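Local coordinates for sugar fermentation stimulation protein homolog (Pyrococcus furiosus, PDB 4DA2) that probably binds DNA, joining an OB-fold domain to a PD-(D/E)xK nuclease-like domain that holds two calcium ions, at residues A[116-121]-A[129-134]; A[169-174]-A[207-212]; A[155-160]-A[196-201]. The protein carries 1 engineered substitution. All coordinates share one frame; numbering follows the deposited sequence.

Contact 1: A[116-121]-A[129-134]. Engineered in segment 116-121: Ile-121 (natural residue Leu). With CA (calcium ion), chain C; CA (calcium ion), chain D.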
loop_
_atom_site.group_PDB
_atom_site.type_symbol
_atom_site.label_atom_id
_atom_site.label_comp_id
_atom_site.label_asym_id
_atom_site.label_seq_id
_atom_site.Cartn_x
_atom_site.Cartn_y
_atom_site.Cartn_z
ATOM N N ARG A 116 -5.167 14.725 5.600
ATOM C CA ARG A 116 -3.713 14.731 5.394
ATOM C C ARG A 116 -3.424 13.766 4.259
ATOM O O ARG A 116 -4.024 12.684 4.207
ATOM C CB ARG A 116 -2.966 14.224 6.642
ATOM C CG ARG A 116 -3.042 15.181 7.854
ATOM C CD ARG A 116 -2.307 14.641 9.046
ATOM N NE ARG A 116 -1.884 15.733 9.927
ATOM C CZ ARG A 116 -2.476 16.078 11.061
ATOM N NH1 ARG A 116 -3.549 15.427 11.496
ATOM N NH2 ARG A 116 -1.985 17.093 11.761
ATOM N N LEU A 117 -2.521 14.142 3.358
ATOM C CA LEU A 117 -2.078 13.211 2.310
ATOM C C LEU A 117 -0.675 12.725 2.643
ATOM O O LEU A 117 0.042 13.370 3.405
ATOM C CB LEU A 117 -2.098 13.893 0.950
ATOM C CG LEU A 117 -3.466 14.348 0.447
ATOM C CD1 LEU A 117 -3.311 15.118 -0.887
ATOM C CD2 LEU A 117 -4.414 13.157 0.298
ATOM N N ASP A 118 -0.266 11.597 2.056
ATOM C CA ASP A 118 0.970 10.946 2.472
ATOM C C ASP A 118 2.222 11.784 2.332
ATOM O O ASP A 118 3.020 11.849 3.285
ATOM C CB ASP A 118 1.185 9.635 1.717
ATOM C CG ASP A 118 0.212 8.587 2.115
ATOM O OD1 ASP A 118 -0.301 8.620 3.260
ATOM O OD2 ASP A 118 -0.053 7.677 1.289
ATOM N N TYR A 119 2.415 12.389 1.155
ATOM C CA TYR A 119 3.681 13.107 0.856
ATOM C C TYR A 119 3.510 14.424 0.137
ATOM O O TYR A 119 2.659 14.560 -0.742
ATOM C CB TYR A 119 4.625 12.231 0.003
ATOM C CG TYR A 119 4.840 10.811 0.534
ATOM C CD1 TYR A 119 5.647 10.579 1.646
ATOM C CD2 TYR A 119 4.249 9.717 -0.088
ATOM C CE1 TYR A 119 5.847 9.295 2.145
ATOM C CE2 TYR A 119 4.445 8.410 0.392
ATOM C CZ TYR A 119 5.254 8.205 1.504
ATOM O OH TYR A 119 5.441 6.931 2.008
ATOM N N LEU A 120 4.361 15.386 0.504
ATOM C CA LEU A 120 4.666 16.508 -0.362
ATOM C C LEU A 120 6.068 16.246 -0.857
ATOM O O LEU A 120 6.990 16.041 -0.067
ATOM C CB LEU A 120 4.620 17.846 0.378
ATOM C CG LEU A 120 4.961 19.039 -0.513
ATOM C CD1 LEU A 120 3.973 19.148 -1.671
ATOM C CD2 LEU A 120 5.002 20.352 0.296
ATOM N N ILE A 121 6.183 16.230 -2.179
ATOM C CA ILE A 121 7.432 15.934 -2.878
ATOM C C ILE A 121 7.872 17.182 -3.642
ATOM O O ILE A 121 7.056 17.869 -4.258
ATOM C CB ILE A 121 7.243 14.710 -3.785
ATOM C CG1 ILE A 121 7.198 13.464 -2.903
ATOM C CG2 ILE A 121 8.390 14.554 -4.828
ATOM C CD1 ILE A 121 6.737 12.211 -3.616
ATOM N N PHE A 129 1.830 16.771 -4.469
ATOM C CA PHE A 129 1.250 15.974 -3.381
ATOM C C PHE A 129 1.001 14.556 -3.878
ATOM O O PHE A 129 0.403 14.366 -4.953
ATOM C CB PHE A 129 -0.063 16.603 -2.920
ATOM C CG PHE A 129 0.121 17.871 -2.159
ATOM C CD1 PHE A 129 0.441 17.834 -0.795
ATOM C CD2 PHE A 129 0.044 19.108 -2.814
ATOM C CE1 PHE A 129 0.620 19.044 -0.064
ATOM C CE2 PHE A 129 0.234 20.314 -2.104
ATOM C CZ PHE A 129 0.533 20.277 -0.733
ATOM N N VAL A 130 1.465 13.571 -3.111
ATOM C CA VAL A 130 1.310 12.166 -3.495
ATOM C C VAL A 130 0.662 11.364 -2.365
ATOM O O VAL A 130 1.148 11.392 -1.228
ATOM C CB VAL A 130 2.670 11.522 -3.914
ATOM C CG1 VAL A 130 2.458 10.050 -4.298
ATOM C CG2 VAL A 130 3.300 12.304 -5.052
ATOM N N GLU A 131 -0.457 10.696 -2.680
ATOM C CA GLU A 131 -1.117 9.780 -1.759
ATOM C C GLU A 131 -0.884 8.356 -2.258
ATOM O O GLU A 131 -1.041 8.082 -3.469
ATOM C CB GLU A 131 -2.627 10.096 -1.667
ATOM C CG GLU A 131 -3.470 9.125 -0.819
ATOM C CD GLU A 131 -3.010 9.069 0.639
ATOM O OE1 GLU A 131 -2.447 10.085 1.117
ATOM O OE2 GLU A 131 -3.179 7.996 1.289
ATOM N N THR A 132 -0.471 7.466 -1.350
ATOM C CA THR A 132 -0.270 6.070 -1.737
ATOM C C THR A 132 -1.338 5.211 -1.080
ATOM O O THR A 132 -1.716 5.461 0.081
ATOM C CB THR A 132 1.157 5.557 -1.429
ATOM O OG1 THR A 132 1.388 5.619 -0.015
ATOM C CG2 THR A 132 2.193 6.418 -2.137
ATOM N N LYS A 133 -1.895 4.263 -1.831
ATOM C CA LYS A 133 -2.908 3.341 -1.261
ATOM C C LYS A 133 -2.557 1.868 -1.445
ATOM O O LYS A 133 -1.993 1.497 -2.457
ATOM C CB LYS A 133 -4.275 3.599 -1.891
ATOM C CG LYS A 133 -4.774 5.032 -1.673
ATOM C CD LYS A 133 -5.887 5.077 -0.683
ATOM C CE LYS A 133 -6.270 6.500 -0.308
ATOM N NZ LYS A 133 -5.712 6.769 1.054
ATOM N N SER A 134 -2.899 1.048 -0.448
ATOM C CA SER A 134 -2.702 -0.395 -0.551
ATOM C C SER A 134 -3.679 -0.999 -1.553
ATOM O O SER A 134 -4.892 -0.755 -1.476
ATOM C CB SER A 134 -2.920 -1.048 0.803
ATOM O OG SER A 134 -2.754 -2.468 0.712
HETATM CA CA CA C . -1.757 6.375 2.260
HETATM CA CA CA D . -1.378 8.945 5.269
HETATM O O HOH W 1 -2.872 10.320 3.828
HETATM O O HOH W 2 -3.926 5.328 2.467
HETATM O O HOH W 3 -2.644 6.977 4.638
HETATM O O HOH W 4 0.334 5.381 3.099
HETATM O O HOH W 5 -3.482 9.454 6.700
HETATM O O HOH W 6 -0.435 7.493 6.375
#
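Asp-118 and Glu-131 meet carboxylate to carboxylate, their planes 42° apart, bridged by a calcium ion. OD2 of Asp-118 and OE2 of Glu-131 stand 3.1 Å from each other because both bind this ion, which also takes the carbonyl O of Thr-132. OD2 is gripped twice more by Thr-132: the backbone N donates at 2.7 Å in a fairly straight bond, and OG1, from the opposite face of the carboxylate, at 2.8 Å. The other oxygen of Glu-131, OE1, accepts the backbone N-H of Asp-118, so both oxygens of the Glu-131 carboxylate are held, OE2 by the metal and OE1 by this N-H. Segments 116-121 and 129-134 belong to an antiparallel hairpin, and Asp-118, together with Glu-131, Thr-132 and Lys-133 on the next strand, fits the D...ExK signature of the PD-(D/E)xK fold. NZ of Lys-133 forms a salt bridge to OE2 of Glu-131 from above its carboxylate plane, and His-156 is a second partner of that amine. Away from the metals the contact is apolar and close-packed. The chi2 torsion of Leu-120 (60°) puts CD1 over the centre of the Phe-129 ring, 3.6 Å from the centroid in a CH-pi contact. On the other face of the sheet CD1 of Ile-121, an engineered residue, touches CG2 of Val-130 at 3.7 Å, while CG2 of Thr-132 lies at the edge of the Tyr-119 ring, whose OH is hydrogen-bonded to Glu-89. The metal side, by contrast, is watery: the second calcium ion takes OD1 of Asp-118 at 2.3 Å, four waters and Glu-109, and one of those waters also bridges OE1 of Glu-131 to the carbonyl O of Arg-116.

Contact 2: A[169-174]-A[207-212]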
loop_
_atom_site.group_PDB
_atom_site.type_symbol
_atom_site.label_atom_id
_atom_site.label_comp_id
_atom_site.label_asym_id
_atom_site.label_seq_id
_atom_site.Cartn_x
_atom_site.Cartn_y
_atom_site.Cartn_z
ATOM N N ARG A 169 -0.175 20.137 -8.591
ATOM C CA ARG A 169 0.186 18.784 -9.010
ATOM C C ARG A 169 -0.234 17.792 -7.925
ATOM O O ARG A 169 0.107 17.938 -6.723
ATOM C CB ARG A 169 1.698 18.690 -9.303
ATOM C CG ARG A 169 2.185 19.599 -10.467
ATOM C CD ARG A 169 1.878 18.952 -11.815
ATOM N NE ARG A 169 2.424 17.597 -11.863
ATOM C CZ ARG A 169 1.863 16.566 -12.489
ATOM N NH1 ARG A 169 0.717 16.708 -13.151
ATOM N NH2 ARG A 169 2.457 15.384 -12.453
ATOM N N ALA A 170 -0.971 16.774 -8.354
ATOM C CA ALA A 170 -1.466 15.769 -7.444
ATOM C C ALA A 170 -1.364 14.385 -8.090
ATOM O O ALA A 170 -1.578 14.237 -9.306
ATOM C CB ALA A 170 -2.914 16.072 -7.053
ATOM N N MET A 171 -1.044 13.386 -7.268
ATOM C CA MET A 171 -0.868 11.992 -7.725
ATOM C C MET A 171 -1.380 10.996 -6.697
ATOM O O MET A 171 -1.197 11.190 -5.481
ATOM C CB MET A 171 0.615 11.688 -8.002
ATOM C CG MET A 171 0.860 10.291 -8.546
ATOM S SD MET A 171 2.614 9.966 -8.855
ATOM C CE MET A 171 2.715 10.729 -10.466
ATOM N N ILE A 172 -2.064 9.954 -7.183
ATOM C CA ILE A 172 -2.359 8.789 -6.369
ATOM C C ILE A 172 -1.625 7.585 -6.916
ATOM O O ILE A 172 -1.608 7.336 -8.122
ATOM C CB ILE A 172 -3.908 8.526 -6.162
ATOM C CG1 ILE A 172 -4.166 7.396 -5.158
ATOM C CG2 ILE A 172 -4.637 8.242 -7.493
ATOM C CD1 ILE A 172 -5.613 7.359 -4.686
ATOM N N VAL A 173 -0.981 6.860 -6.013
ATOM C CA VAL A 173 -0.203 5.685 -6.391
ATOM C C VAL A 173 -0.749 4.481 -5.663
ATOM O O VAL A 173 -0.708 4.437 -4.417
ATOM C CB VAL A 173 1.274 5.857 -6.043
ATOM C CG1 VAL A 173 2.063 4.583 -6.456
ATOM C CG2 VAL A 173 1.890 7.112 -6.729
ATOM N N PHE A 174 -1.235 3.495 -6.417
ATOM C CA PHE A 174 -1.688 2.238 -5.829
ATOM C C PHE A 174 -0.515 1.259 -5.723
ATOM O O PHE A 174 0.194 0.993 -6.692
ATOM C CB PHE A 174 -2.866 1.676 -6.660
ATOM C CG PHE A 174 -4.060 2.567 -6.645
ATOM C CD1 PHE A 174 -4.911 2.567 -5.543
ATOM C CD2 PHE A 174 -4.308 3.467 -7.684
ATOM C CE1 PHE A 174 -6.021 3.415 -5.480
ATOM C CE2 PHE A 174 -5.449 4.309 -7.640
ATOM C CZ PHE A 174 -6.281 4.295 -6.529
ATOM N N GLU A 207 -2.906 12.626 -11.317
ATOM C CA GLU A 207 -2.173 11.533 -11.995
ATOM C C GLU A 207 -2.393 10.242 -11.213
ATOM O O GLU A 207 -2.358 10.233 -9.963
ATOM C CB GLU A 207 -0.691 11.857 -12.111
ATOM C CG GLU A 207 -0.429 13.131 -12.934
ATOM C CD GLU A 207 -0.659 12.962 -14.442
ATOM O OE1 GLU A 207 -0.349 11.879 -14.973
ATOM O OE2 GLU A 207 -1.140 13.917 -15.105
ATOM N N ILE A 208 -2.684 9.167 -11.936
ATOM C CA ILE A 208 -2.899 7.865 -11.279
ATOM C C ILE A 208 -1.821 6.855 -11.735
ATOM O O ILE A 208 -1.618 6.661 -12.934
ATOM C CB ILE A 208 -4.304 7.291 -11.540
ATOM C CG1 ILE A 208 -5.384 8.234 -10.969
ATOM C CG2 ILE A 208 -4.393 5.866 -10.961
ATOM C CD1 ILE A 208 -6.822 7.819 -11.327
ATOM N N ARG A 209 -1.135 6.230 -10.771
ATOM C CA ARG A 209 -0.110 5.207 -11.088
ATOM C C ARG A 209 -0.416 3.989 -10.223
ATOM O O ARG A 209 -1.092 4.094 -9.175
ATOM C CB ARG A 209 1.307 5.699 -10.734
ATOM C CG ARG A 209 1.732 7.042 -11.395
ATOM C CD ARG A 209 1.954 6.963 -12.909
ATOM N NE ARG A 209 2.329 8.290 -13.429
ATOM C CZ ARG A 209 1.479 9.130 -14.016
ATOM N NH1 ARG A 209 0.214 8.773 -14.216
ATOM N NH2 ARG A 209 1.910 10.314 -14.439
ATOM N N ALA A 210 0.088 2.844 -10.658
ATOM C CA ALA A 210 0.030 1.618 -9.865
ATOM C C ALA A 210 1.340 0.840 -10.032
ATOM O O ALA A 210 1.842 0.699 -11.136
ATOM C CB ALA A 210 -1.168 0.769 -10.283
ATOM N N LEU A 211 1.859 0.323 -8.926
ATOM C CA LEU A 211 3.141 -0.364 -8.916
ATOM C C LEU A 211 3.010 -1.793 -8.433
ATOM O O LEU A 211 2.263 -2.046 -7.502
ATOM C CB LEU A 211 4.094 0.360 -7.980
ATOM C CG LEU A 211 4.231 1.877 -8.149
ATOM C CD1 LEU A 211 5.124 2.436 -7.032
ATOM C CD2 LEU A 211 4.817 2.207 -9.526
ATOM N N GLY A 212 3.730 -2.718 -9.071
ATOM C CA GLY A 212 3.737 -4.114 -8.625
ATOM C C GLY A 212 4.921 -4.367 -7.715
ATOM O O GLY A 212 6.065 -4.017 -8.041
#
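Met-171 and Arg-209 cross at about a right angle on one face of a parallel strand pair, 169-174 with 207-212, in the mixed sheet of the PD-(D/E)xK domain. Five backbone bonds hold the register, from Glu-207 N to Ala-170 O through Leu-211 N to Phe-174 O. The methionine chain runs straight to SD, with CG anti to the backbone N (chi1 -177°), then bends at chi3 (-83°), which brings CE over one face of the Arg-209 guanidinium, 3.9 Å from NE. Arg-209 itself bends at chi2, and its NH2 donates to OE1 of Glu-207 at 2.8 Å, the carboxylate oxygen lying in the guanidinium plane. NH1 reaches the carbonyl O of Ile-208 from above the carbonyl plane, and NE forms a salt bridge with Glu-99. A leucine in place of Arg-209 would probably leave Glu-207 OE1 and Glu-99 without their charged mate. The outer end of this network is weaker: NH1 of Arg-169 is a long 3.9 Å from OE2 of Glu-207.

On the opposite face the two strands meet through apolar side chains. Ile-172 and Ile-208 lie side by side, pointing the same way, with CG2 of the first 3.6 Å from CG1 of the second. Phe-174 packs beyond them, and its ring stacks on Phe-184. CG1 of Ile-172 lies off-centre over one face of the Phe-174 ring, while CG2 of Ile-208, anti to its own backbone N, comes in at the ring edge, 3.8 Å from CE2.

Contact 3: A[155-160]-A[196-201]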
loop_
_atom_site.group_PDB
_atom_site.type_symbol
_atom_site.label_atom_id
_atom_site.label_comp_id
_atom_site.label_asym_id
_atom_site.label_seq_id
_atom_site.Cartn_x
_atom_site.Cartn_y
_atom_site.Cartn_z
ATOM N N ARG A 155 -12.293 10.861 1.227
ATOM C CA ARG A 155 -11.767 12.176 1.601
ATOM C C ARG A 155 -10.468 12.497 0.893
ATOM O O ARG A 155 -10.304 13.587 0.398
ATOM C CB ARG A 155 -11.552 12.273 3.119
ATOM C CG ARG A 155 -12.809 12.627 3.883
ATOM C CD ARG A 155 -12.478 12.816 5.388
ATOM N NE ARG A 155 -13.577 12.356 6.229
ATOM C CZ ARG A 155 -13.484 11.419 7.169
ATOM N NH1 ARG A 155 -12.319 10.814 7.439
ATOM N NH2 ARG A 155 -14.564 11.085 7.854
ATOM N N HIS A 156 -9.545 11.543 0.878
ATOM C CA HIS A 156 -8.259 11.769 0.231
ATOM C C HIS A 156 -8.430 12.060 -1.250
ATOM O O HIS A 156 -7.808 12.974 -1.768
ATOM C CB HIS A 156 -7.326 10.581 0.420
ATOM C CG HIS A 156 -6.877 10.364 1.831
ATOM N ND1 HIS A 156 -6.362 9.159 2.259
ATOM C CD2 HIS A 156 -6.858 11.190 2.910
ATOM C CE1 HIS A 156 -6.026 9.255 3.537
ATOM N NE2 HIS A 156 -6.337 10.472 3.959
ATOM N N ILE A 157 -9.269 11.287 -1.936
ATOM C CA ILE A 157 -9.452 11.484 -3.386
ATOM C C ILE A 157 -10.097 12.853 -3.660
ATOM O O ILE A 157 -9.726 13.557 -4.622
ATOM C CB ILE A 157 -10.216 10.311 -4.063
ATOM C CG1 ILE A 157 -9.407 9.011 -3.904
ATOM C CG2 ILE A 157 -10.457 10.626 -5.596
ATOM C CD1 ILE A 157 -10.260 7.703 -3.972
ATOM N N LYS A 158 -11.036 13.253 -2.786
ATOM C CA LYS A 158 -11.651 14.579 -2.894
ATOM C C LYS A 158 -10.637 15.705 -2.762
ATOM O O LYS A 158 -10.685 16.672 -3.522
ATOM C CB LYS A 158 -12.845 14.724 -1.932
ATOM C CG LYS A 158 -14.066 13.903 -2.383
ATOM C CD LYS A 158 -15.229 14.004 -1.380
ATOM C CE LYS A 158 -16.493 13.360 -1.929
ATOM N NZ LYS A 158 -17.631 13.493 -0.978
ATOM N N GLU A 159 -9.681 15.569 -1.837
ATOM C CA GLU A 159 -8.669 16.602 -1.674
ATOM C C GLU A 159 -7.723 16.636 -2.884
ATOM O O GLU A 159 -7.251 17.701 -3.282
ATOM C CB GLU A 159 -7.870 16.412 -0.387
ATOM C CG GLU A 159 -8.692 16.524 0.898
ATOM C CD GLU A 159 -9.343 17.897 1.099
ATOM O OE1 GLU A 159 -9.049 18.862 0.348
ATOM O OE2 GLU A 159 -10.153 18.000 2.026
ATOM N N LEU A 160 -7.445 15.452 -3.454
ATOM C CA LEU A 160 -6.610 15.360 -4.656
ATOM C C LEU A 160 -7.278 16.082 -5.838
ATOM O O LEU A 160 -6.617 16.794 -6.600
ATOM C CB LEU A 160 -6.307 13.881 -5.007
ATOM C CG LEU A 160 -5.343 13.168 -4.049
ATOM C CD1 LEU A 160 -5.400 11.637 -4.293
ATOM C CD2 LEU A 160 -3.937 13.659 -4.256
ATOM N N GLU A 196 -16.251 5.939 -8.679
ATOM C CA GLU A 196 -16.743 7.168 -9.335
ATOM C C GLU A 196 -15.771 8.340 -9.149
ATOM O O GLU A 196 -15.475 9.060 -10.108
ATOM C CB GLU A 196 -18.159 7.523 -8.845
ATOM C CG GLU A 196 -18.739 8.828 -9.409
ATOM C CD GLU A 196 -19.080 8.780 -10.895
ATOM O OE1 GLU A 196 -18.802 7.768 -11.580
ATOM O OE2 GLU A 196 -19.640 9.783 -11.384
ATOM N N LEU A 197 -15.294 8.529 -7.918
ATOM C CA LEU A 197 -14.329 9.573 -7.585
ATOM C C LEU A 197 -12.997 9.423 -8.351
ATOM O O LEU A 197 -12.396 10.406 -8.705
ATOM C CB LEU A 197 -14.067 9.615 -6.062
ATOM C CG LEU A 197 -15.136 10.273 -5.154
ATOM C CD1 LEU A 197 -14.767 10.016 -3.675
ATOM C CD2 LEU A 197 -15.261 11.767 -5.459
ATOM N N LEU A 198 -12.527 8.194 -8.557
ATOM C CA LEU A 198 -11.264 7.986 -9.316
ATOM C C LEU A 198 -11.378 8.427 -10.793
ATOM O O LEU A 198 -10.415 8.956 -11.389
ATOM C CB LEU A 198 -10.752 6.531 -9.176
ATOM C CG LEU A 198 -10.201 6.182 -7.774
ATOM C CD1 LEU A 198 -10.032 4.670 -7.640
ATOM C CD2 LEU A 198 -8.893 6.927 -7.471
ATOM N N LYS A 199 -12.555 8.200 -11.376
ATOM C CA LYS A 199 -12.870 8.689 -12.729
ATOM C C LYS A 199 -12.826 10.200 -12.764
ATOM O O LYS A 199 -12.249 10.778 -13.680
ATOM C CB LYS A 199 -14.262 8.202 -13.192
ATOM C CG LYS A 199 -14.324 6.697 -13.488
ATOM C CD LYS A 199 -15.657 6.284 -14.133
ATOM C CE LYS A 199 -15.742 4.767 -14.273
ATOM N NZ LYS A 199 -16.141 4.120 -12.981
ATOM N N GLU A 200 -13.431 10.831 -11.753
ATOM C CA GLU A 200 -13.447 12.278 -11.614
ATOM C C GLU A 200 -12.031 12.823 -11.440
ATOM O O GLU A 200 -11.682 13.856 -12.049
ATOM C CB GLU A 200 -14.334 12.708 -10.432
ATOM C CG GLU A 200 -14.465 14.223 -10.279
ATOM C CD GLU A 200 -15.436 14.649 -9.176
ATOM O OE1 GLU A 200 -16.072 13.774 -8.562
ATOM O OE2 GLU A 200 -15.549 15.872 -8.922
ATOM N N ALA A 201 -11.221 12.124 -10.643
ATOM C CA ALA A 201 -9.799 12.469 -10.467
ATOM C C ALA A 201 -9.024 12.504 -11.783
ATOM O O ALA A 201 -8.307 13.472 -12.054
ATOM C CB ALA A 201 -9.116 11.478 -9.499
#
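Two helices of the PD-(D/E)xK domain, 151-165 and 192-204, run side by side in nearly the same direction where segments 155-160 and 196-201 meet. The axes of these two segments are 17° apart in direction and approach to 9.6 Å, and no hydrogen bond crosses the contact. Ile-157 contributes the largest share by spreading its two branches. CG2, anti to the backbone N, leans on Leu-197, 3.7 Å from its carbonyl O and 3.8 Å from its CB, and touches CB of Ala-201 at the longer distance of 4.2 Å. The other branch, through CD1, meets CD2 of Leu-198, the two side chains crossing at about a right angle. Leu-198 in turn packs on Phe-174, while on the other helix Leu-160 reaches Ala-170 and Ile-172, so both helices rest on the same strand, 169-176. At the outer margin the character changes. Lys-158 is exposed and its chain is extended beyond CG, so that its methylene groups, not its charge, meet the methyl groups of Leu-197: CG lies 3.9 Å from CD2, and CE is 4.1 Å from both CD1 and CD2.

After a first strand, 2-6, that joins the larger sheet, the chain builds the OB-fold sheet and then the PD-(D/E)xK domain, where all three contacts lie. Contact 1 closes a short hairpin loop before either of the others opens. Contacts 2 and 3 cross: helix 151-165 leads into strand 169-176, and helix 192-204 into strand 207-215, so each helix of contact 3 is followed by one strand of contact 2. Strand 169-176 also lies beside strand 127-139, where backbone bonds of Val-173 to Glu-131 and Lys-133 link contacts 1 and 2. Contact 3 covers one face of this sheet, and His-156, on its first helix, hydrogen-bonds Lys-133 beside the calcium site.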